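Local coordinates for protein isochorismatase hydrolase (Alkaliphilus metalliredigens, PDB 3HB7) that probably acts as a hydrolase, as a member of the isochorismatase family, at residues V123-V128 / Y146-L151. Numbering follows the deposited sequence.
Sequences VVLTGV and YKVITL
V123, V124 and L125 pair in parallel with V148, I149 and T150, joining neighbouring strands 122-126 and 147-151 of the beta-alpha-beta unit whose connection is helix 133-143. The N-to-C axes of segments 123-126 and 147-151 cross at 25°, and both strands lie inside the parallel sheet of the isochorismatase-like alpha/beta fold.

The backbone ladder runs alternately in the two directions. V123 N donates to K147 O at 2.8 Å, almost in line with that carbonyl, and V123 O accepts from I149 N at 2.9 Å. The next rung, L125 N to I149 O, also 2.8 Å, is more bent, with an N-H...O angle of 145°; the last, L151 N to L125 O, is weak at 3.3 Å. I149 O has a second neighbour, a CA-H...O contact from V124 CA at 3.1 Å.

Apolar packing divides between the two faces. On the face carrying V124 and I149, the side chains stand alongside each other and meet through their CB atoms at 3.8 Å. L151 extends this patch: its CD2 lies 3.5 Å from T126 CG2 and, less closely, touches V124 CG2. The hydroxyl of T126 turns elsewhere, bonding to L11 O on the other adjoining strand, 8-13.

The opposite face, with V123, L125, V148 and T150, is the one over which helix 133-143 packs, A138 and A141 touching V148. Here V123 CG2 approaches V148 CG1, while V123 CG1 meets CB of Y146, whose OH bonds to D112. V148 CG1 is anti to its backbone N (chi1 -168°), which places that methyl toward strand 122-126, where L125 CD2 is modelled 3.4 Å from it, shorter than a usual carbon-carbon contact and so doubtful in its exact value.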
ATOM      1  N   VAL E 123      -2.876  19.194  44.288  1.00 24.37           N
ATOM      2  CA  VAL E 123      -3.891  18.276  43.857  1.00 24.96           C
ATOM      3  C   VAL E 123      -3.246  17.076  43.245  1.00 24.87           C
ATOM      4  O   VAL E 123      -2.274  17.191  42.566  1.00 24.93           O
ATOM      5  CB  VAL E 123      -4.893  18.918  42.875  1.00 25.13           C
ATOM      6  CG1 VAL E 123      -5.221  20.294  43.295  1.00 25.74           C
ATOM      7  CG2 VAL E 123      -4.366  18.918  41.509  1.00 24.41           C
ATOM      8  N   VAL E 124      -3.784  15.912  43.523  1.00 24.94           N
ATOM      9  CA  VAL E 124      -3.239  14.705  42.963  1.00 25.20           C
ATOM     10  C   VAL E 124      -4.286  13.917  42.210  1.00 25.43           C
ATOM     11  O   VAL E 124      -5.383  13.772  42.656  1.00 25.31           O
ATOM     12  CB  VAL E 124      -2.479  13.847  44.016  1.00 25.68           C
ATOM     13  CG1 VAL E 124      -2.115  14.641  45.227  1.00 24.14           C
ATOM     14  CG2 VAL E 124      -3.225  12.630  44.367  1.00 25.26           C
ATOM     15  N   LEU E 125      -3.924  13.407  41.053  1.00 25.83           N
ATOM     16  CA  LEU E 125      -4.891  12.962  40.075  1.00 26.33           C
ATOM     17  C   LEU E 125      -5.069  11.483  39.961  1.00 26.25           C
ATOM     18  O   LEU E 125      -4.119  10.761  39.835  1.00 26.36           O
ATOM     19  CB  LEU E 125      -4.520  13.491  38.700  1.00 26.42           C
ATOM     20  CG  LEU E 125      -4.842  14.924  38.377  1.00 27.65           C
ATOM     21  CD1 LEU E 125      -6.204  15.168  38.783  1.00 28.49           C
ATOM     22  CD2 LEU E 125      -3.935  15.822  39.097  1.00 29.74           C
ATOM     23  N   THR E 126      -6.314  11.055  39.973  1.00 26.09           N
ATOM     24  CA  THR E 126      -6.648   9.667  39.864  1.00 26.02           C
ATOM     25  C   THR E 126      -7.872   9.499  39.029  1.00 26.00           C
ATOM     26  O   THR E 126      -8.679  10.363  38.952  1.00 25.80           O
ATOM     27  CB  THR E 126      -6.884   9.039  41.240  1.00 26.18           C
ATOM     28  OG1 THR E 126      -7.982   9.663  41.874  1.00 25.58           O
ATOM     29  CG2 THR E 126      -5.680   9.205  42.097  1.00 25.69           C
ATOM     30  N   GLY E 127      -8.036   8.349  38.432  1.00 26.05           N
ATOM     31  CA  GLY E 127      -9.151   8.181  37.557  1.00 26.23           C
ATOM     32  C   GLY E 127      -8.795   8.082  36.110  1.00 26.41           C
ATOM     33  O   GLY E 127      -7.694   7.773  35.738  1.00 26.31           O
ATOM     34  N   VAL E 128      -9.783   8.395  35.310  1.00 26.77           N
ATOM     35  CA  VAL E 128      -9.862   8.043  33.939  1.00 26.71           C
ATOM     36  C   VAL E 128     -10.508   9.186  33.138  1.00 26.82           C
ATOM     37  O   VAL E 128     -11.351   9.854  33.657  1.00 26.44           O
ATOM     38  CB  VAL E 128     -10.726   6.802  33.928  1.00 26.95           C
ATOM     39  CG1 VAL E 128     -11.972   6.983  33.211  1.00 27.64           C
ATOM     40  CG2 VAL E 128      -9.974   5.622  33.526  1.00 26.34           C
ATOM     41  N   TYR E 146      -1.991  25.639  41.591  1.00 27.36           N
ATOM     42  CA  TYR E 146      -1.862  24.491  42.431  1.00 27.77           C
ATOM     43  C   TYR E 146      -0.672  23.694  41.983  1.00 28.41           C
ATOM     44  O   TYR E 146      -0.235  23.825  40.868  1.00 28.57           O
ATOM     45  CB  TYR E 146      -3.112  23.642  42.361  1.00 27.86           C
ATOM     46  CG  TYR E 146      -4.310  24.344  42.883  1.00 27.49           C
ATOM     47  CD1 TYR E 146      -4.317  24.862  44.141  1.00 28.47           C
ATOM     48  CD2 TYR E 146      -5.417  24.524  42.120  1.00 26.97           C
ATOM     49  CE1 TYR E 146      -5.387  25.521  44.615  1.00 27.82           C
ATOM     50  CE2 TYR E 146      -6.482  25.172  42.595  1.00 26.02           C
ATOM     51  CZ  TYR E 146      -6.460  25.672  43.841  1.00 27.49           C
ATOM     52  OH  TYR E 146      -7.511  26.340  44.338  1.00 26.54           O
ATOM     53  N   LYS E 147      -0.163  22.857  42.865  1.00 28.55           N
ATOM     54  CA  LYS E 147       0.886  21.929  42.554  1.00 28.77           C
ATOM     55  C   LYS E 147       0.189  20.671  42.193  1.00 28.90           C
ATOM     56  O   LYS E 147      -0.770  20.341  42.808  1.00 29.21           O
ATOM     57  CB  LYS E 147       1.748  21.689  43.773  1.00 28.81           C
ATOM     58  CG  LYS E 147       2.909  22.605  43.859  1.00 29.19           C
ATOM     59  CD  LYS E 147       3.207  22.942  45.269  1.00 30.60           C
ATOM     60  CE  LYS E 147       4.027  21.871  45.905  1.00 31.13           C
ATOM     61  NZ  LYS E 147       4.865  22.401  46.984  1.00 32.11           N
ATOM     62  N   VAL E 148       0.670  19.977  41.181  1.00 28.74           N
ATOM     63  CA  VAL E 148      -0.027  18.828  40.644  1.00 28.56           C
ATOM     64  C   VAL E 148       0.763  17.547  40.673  1.00 28.60           C
ATOM     65  O   VAL E 148       1.871  17.506  40.253  1.00 28.61           O
ATOM     66  CB  VAL E 148      -0.457  19.088  39.193  1.00 28.50           C
ATOM     67  CG1 VAL E 148      -1.392  18.060  38.730  1.00 27.74           C
ATOM     68  CG2 VAL E 148      -1.055  20.434  39.056  1.00 28.55           C
ATOM     69  N   ILE E 149       0.144  16.494  41.150  1.00 28.71           N
ATOM     70  CA  ILE E 149       0.738  15.191  41.151  1.00 28.78           C
ATOM     71  C   ILE E 149      -0.154  14.246  40.393  1.00 29.27           C
ATOM     72  O   ILE E 149      -1.339  14.272  40.545  1.00 29.67           O
ATOM     73  CB  ILE E 149       0.956  14.680  42.584  1.00 28.84           C
ATOM     74  CG1 ILE E 149       2.180  15.313  43.183  1.00 28.90           C
ATOM     75  CG2 ILE E 149       1.202  13.239  42.624  1.00 28.06           C
ATOM     76  CD1 ILE E 149       2.169  15.285  44.633  1.00 30.00           C
ATOM     77  N   THR E 150       0.439  13.405  39.567  1.00 29.70           N
ATOM     78  CA  THR E 150      -0.309  12.435  38.802  1.00 29.66           C
ATOM     79  C   THR E 150       0.111  11.052  39.203  1.00 29.96           C
ATOM     80  O   THR E 150       1.268  10.732  39.165  1.00 30.11           O
ATOM     81  CB  THR E 150      -0.003  12.526  37.317  1.00 29.73           C
ATOM     82  OG1 THR E 150      -0.027  13.871  36.889  1.00 30.38           O
ATOM     83  CG2 THR E 150      -0.987  11.768  36.553  1.00 28.79           C
ATOM     84  N   LEU E 151      -0.843  10.215  39.534  1.00 29.75           N
ATOM     85  CA  LEU E 151      -0.528   8.895  39.987  1.00 29.28           C
ATOM     86  C   LEU E 151      -0.591   7.917  38.851  1.00 29.15           C
ATOM     87  O   LEU E 151      -1.646   7.587  38.389  1.00 28.97           O
ATOM     88  CB  LEU E 151      -1.525   8.481  41.042  1.00 29.50           C
ATOM     89  CG  LEU E 151      -1.155   8.604  42.502  1.00 29.43           C
ATOM     90  CD1 LEU E 151      -0.201   9.687  42.727  1.00 29.76           C
ATOM     91  CD2 LEU E 151      -2.375   8.808  43.310  1.00 28.73           C
TER